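PDB 2WJI: Fe(2+) transporter FeoB from Methanocaldococcus jannaschii, which probably transports ferrous iron across the cell membrane in a GTP-driven uptake system, with its G domain binding GTP and GDP. Local coordinates for residues Asp83-Val89 with Asn110-Asn116. Residues are numbered along the deposited sequence; the frame is centred on the assembly and turned at random.
With GNP (phosphoaminophosphonic acid-guanylate ester), chain C.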
loop_
_atom_site.group_PDB
_atom_site.type_symbol
_atom_site.label_atom_id
_atom_site.label_comp_id
_atom_site.label_asym_id
_atom_site.label_seq_id
_atom_site.Cartn_x
_atom_site.Cartn_y
_atom_site.Cartn_z
ATOM N N ASP A 83 5.141 -9.483 -6.639
ATOM C CA ASP A 83 4.027 -9.692 -7.561
ATOM C C ASP A 83 3.109 -8.469 -7.600
ATOM O O ASP A 83 2.495 -8.168 -8.623
ATOM C CB ASP A 83 3.220 -10.929 -7.157
ATOM C CG ASP A 83 4.020 -12.217 -7.296
ATOM O OD1 ASP A 83 4.534 -12.487 -8.402
ATOM O OD2 ASP A 83 4.132 -12.957 -6.296
ATOM N N LEU A 84 3.014 -7.761 -6.482
ATOM C CA LEU A 84 2.200 -6.551 -6.430
ATOM C C LEU A 84 2.823 -5.559 -5.463
ATOM O O LEU A 84 3.262 -5.935 -4.375
ATOM C CB LEU A 84 0.756 -6.878 -5.990
ATOM C CG LEU A 84 -0.215 -5.700 -5.813
ATOM C CD1 LEU A 84 -0.380 -4.933 -7.115
ATOM C CD2 LEU A 84 -1.592 -6.146 -5.283
ATOM N N VAL A 85 2.874 -4.295 -5.867
ATOM C CA VAL A 85 3.257 -3.234 -4.948
ATOM C C VAL A 85 1.986 -2.490 -4.570
ATOM O O VAL A 85 1.294 -1.948 -5.437
ATOM C CB VAL A 85 4.292 -2.273 -5.572
ATOM C CG1 VAL A 85 4.514 -1.053 -4.673
ATOM C CG2 VAL A 85 5.615 -2.999 -5.821
ATOM N N VAL A 86 1.657 -2.503 -3.280
ATOM C CA VAL A 86 0.490 -1.790 -2.794
ATOM C C VAL A 86 0.948 -0.417 -2.302
ATOM O O VAL A 86 1.549 -0.289 -1.231
ATOM C CB VAL A 86 -0.245 -2.561 -1.666
ATOM C CG1 VAL A 86 -1.415 -1.759 -1.152
ATOM C CG2 VAL A 86 -0.738 -3.916 -2.160
ATOM N N ASN A 87 0.687 0.607 -3.105
ATOM C CA ASN A 87 1.125 1.955 -2.775
ATOM C C ASN A 87 0.060 2.612 -1.903
ATOM O O ASN A 87 -1.045 2.939 -2.370
ATOM C CB ASN A 87 1.400 2.752 -4.056
ATOM C CG ASN A 87 1.872 4.177 -3.790
ATOM O OD1 ASN A 87 2.419 4.502 -2.725
ATOM N ND2 ASN A 87 1.664 5.041 -4.778
ATOM N N ILE A 88 0.385 2.765 -0.624
ATOM C CA ILE A 88 -0.556 3.352 0.327
ATOM C C ILE A 88 -0.382 4.856 0.325
ATOM O O ILE A 88 0.730 5.363 0.497
ATOM C CB ILE A 88 -0.351 2.794 1.744
ATOM C CG1 ILE A 88 -0.625 1.284 1.738
ATOM C CG2 ILE A 88 -1.262 3.524 2.738
ATOM C CD1 ILE A 88 -0.004 0.532 2.891
ATOM N N VAL A 89 -1.482 5.564 0.105
ATOM C CA VAL A 89 -1.463 7.014 0.008
ATOM C C VAL A 89 -2.480 7.647 0.962
ATOM O O VAL A 89 -3.534 7.067 1.240
ATOM C CB VAL A 89 -1.734 7.472 -1.443
ATOM C CG1 VAL A 89 -0.810 6.738 -2.413
ATOM C CG2 VAL A 89 -3.174 7.238 -1.815
ATOM N N ASN A 110 4.184 -3.560 -10.837
ATOM C CA ASN A 110 2.766 -3.910 -10.857
ATOM C C ASN A 110 2.098 -3.264 -9.653
ATOM O O ASN A 110 2.325 -3.670 -8.516
ATOM C CB ASN A 110 2.577 -5.425 -10.795
ATOM C CG ASN A 110 1.140 -5.842 -11.060
ATOM O OD1 ASN A 110 0.380 -5.110 -11.694
ATOM N ND2 ASN A 110 0.766 -7.025 -10.586
ATOM N N LEU A 111 1.264 -2.265 -9.901
ATOM C CA LEU A 111 0.894 -1.342 -8.840
ATOM C C LEU A 111 -0.595 -1.344 -8.526
ATOM O O LEU A 111 -1.427 -1.570 -9.402
ATOM C CB LEU A 111 1.344 0.066 -9.221
ATOM C CG LEU A 111 1.337 1.144 -8.145
ATOM C CD1 LEU A 111 2.305 0.798 -7.019
ATOM C CD2 LEU A 111 1.700 2.477 -8.774
ATOM N N LEU A 112 -0.905 -1.086 -7.258
ATOM C CA LEU A 112 -2.274 -0.957 -6.774
ATOM C C LEU A 112 -2.282 0.111 -5.690
ATOM O O LEU A 112 -1.441 0.102 -4.787
ATOM C CB LEU A 112 -2.772 -2.271 -6.187
ATOM C CG LEU A 112 -4.109 -2.179 -5.450
ATOM C CD1 LEU A 112 -5.175 -1.647 -6.382
ATOM C CD2 LEU A 112 -4.526 -3.540 -4.892
ATOM N N LEU A 113 -3.239 1.024 -5.779
ATOM C CA LEU A 113 -3.270 2.177 -4.893
ATOM C C LEU A 113 -4.284 1.979 -3.768
ATOM O O LEU A 113 -5.472 1.784 -4.020
ATOM C CB LEU A 113 -3.613 3.426 -5.700
ATOM C CG LEU A 113 -2.753 4.660 -5.444
ATOM C CD1 LEU A 113 -1.297 4.263 -5.473
ATOM C CD2 LEU A 113 -3.036 5.733 -6.485
ATOM N N ALA A 114 -3.803 2.009 -2.531
ATOM C CA ALA A 114 -4.667 1.983 -1.363
ATOM C C ALA A 114 -4.759 3.397 -0.798
ATOM O O ALA A 114 -3.783 3.939 -0.278
ATOM C CB ALA A 114 -4.133 1.006 -0.323
ATOM N N LEU A 115 -5.951 3.974 -0.907
ATOM C CA LEU A 115 -6.205 5.365 -0.565
ATOM C C LEU A 115 -6.782 5.427 0.841
ATOM O O LEU A 115 -7.990 5.241 1.049
ATOM C CB LEU A 115 -7.171 5.957 -1.590
ATOM C CG LEU A 115 -7.547 7.434 -1.526
ATOM C CD1 LEU A 115 -6.349 8.323 -1.817
ATOM C CD2 LEU A 115 -8.661 7.695 -2.520
ATOM N N ASN A 116 -5.896 5.655 1.801
ATOM C CA ASN A 116 -6.210 5.567 3.214
ATOM C C ASN A 116 -6.679 6.889 3.825
ATOM O O ASN A 116 -6.587 7.950 3.205
ATOM C CB ASN A 116 -4.991 5.037 3.972
ATOM C CG ASN A 116 -5.356 4.441 5.317
ATOM O OD1 ASN A 116 -6.459 3.933 5.496
ATOM N ND2 ASN A 116 -4.425 4.487 6.264
HETATM P PG GNP C . 5.708 5.081 9.425
HETATM O O1G GNP C . 6.062 3.629 9.472
HETATM O O2G GNP C . 6.108 5.760 8.128
HETATM O O3G GNP C . 6.413 5.618 10.647
HETATM N N3B GNP C . 4.131 5.288 9.638
HETATM P PB GNP C . 2.938 4.376 9.081
HETATM O O1B GNP C . 2.799 4.584 7.626
HETATM O O2B GNP C . 3.179 2.997 9.503
HETATM O O3A GNP C . 1.626 4.846 9.731
HETATM P PA GNP C . 0.855 4.172 10.891
HETATM O O1A GNP C . 0.036 3.058 10.347
HETATM O O2A GNP C . 1.742 3.843 12.030
HETATM O "O5'" GNP C . -0.155 5.266 11.378
HETATM C "C5'" GNP C . 0.208 6.639 11.309
HETATM C "C4'" GNP C . -0.874 7.487 11.952
HETATM O "O4'" GNP C . -2.013 7.624 11.062
HETATM C "C3'" GNP C . -1.422 6.933 13.263
HETATM O "O3'" GNP C . -1.769 8.013 14.121
HETATM C "C2'" GNP C . -2.674 6.211 12.810
HETATM O "O2'" GNP C . -3.643 6.143 13.834
HETATM C "C1'" GNP C . -3.162 7.155 11.723
HETATM N N9 GNP C . -4.044 6.475 10.789
HETATM C C8 GNP C . -3.813 5.269 10.168
HETATM N N7 GNP C . -4.798 4.902 9.394
HETATM C C5 GNP C . -5.744 5.919 9.522
HETATM C C6 GNP C . -7.018 6.075 8.923
HETATM O O6 GNP C . -7.593 5.311 8.132
HETATM N N1 GNP C . -7.652 7.253 9.327
HETATM C C2 GNP C . -7.117 8.172 10.204
HETATM N N2 GNP C . -7.875 9.250 10.476
HETATM N N3 GNP C . -5.920 8.037 10.767
HETATM C C4 GNP C . -5.294 6.894 10.385
#
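The side-chain amide of Asn110 meets the backbone of Asp83: ND2 donates to Asp83 O at 2.9 Å, the acceptor lying close to the amide plane (14° out of it), and a second bond runs from ND2 to Ala162 O. Strands 84-90 and 111-116 of this P-loop G domain are the parallel neighbours of a beta-alpha-beta crossover through helix 94-106. At their other end, where Asn116 N bonds to Val89 O, the Asn116 amide faces the guanine of the GTP analogue, its closest approach being ND2 to N7 at 3.2 Å. Val14 O accepts from ND2 and Ala146 N donates to OD1, fixing the amide's rotation. Asn116 opens the NKxD (G4) motif. Six backbone bonds zip the strands together: Val85, Asn87 and Val89 each both donate and accept, and Ala114 N approaches Asn87 O from above the carbonyl plane. One face of the sheet carries Val86, Ile88, Leu112 and Ala114, the small Ala114 CB lying 4.0 Å from Val86 CG1. Leu84 CD1 reaches Leu112 CB at 3.7 Å, and helix 152-162 packs on both leucines. The opposite face bears Val85, Asn87, Val89, Leu111, Leu113 and Leu115; helix 94-106 packs on it through Asn87, Val89, Leu111 and Leu115. Leu111 CD1 reaches Val85 CG1 at 3.7 Å, while Leu113 runs alongside Asn87, pointing the same way. With chi1 at -51°, Val89 CG1 lies anti to the carbonyl carbon and CG2 falls between the backbone N and the carbonyl carbon, pressing unusually tightly on Leu115 CD1, at 3.4 Å.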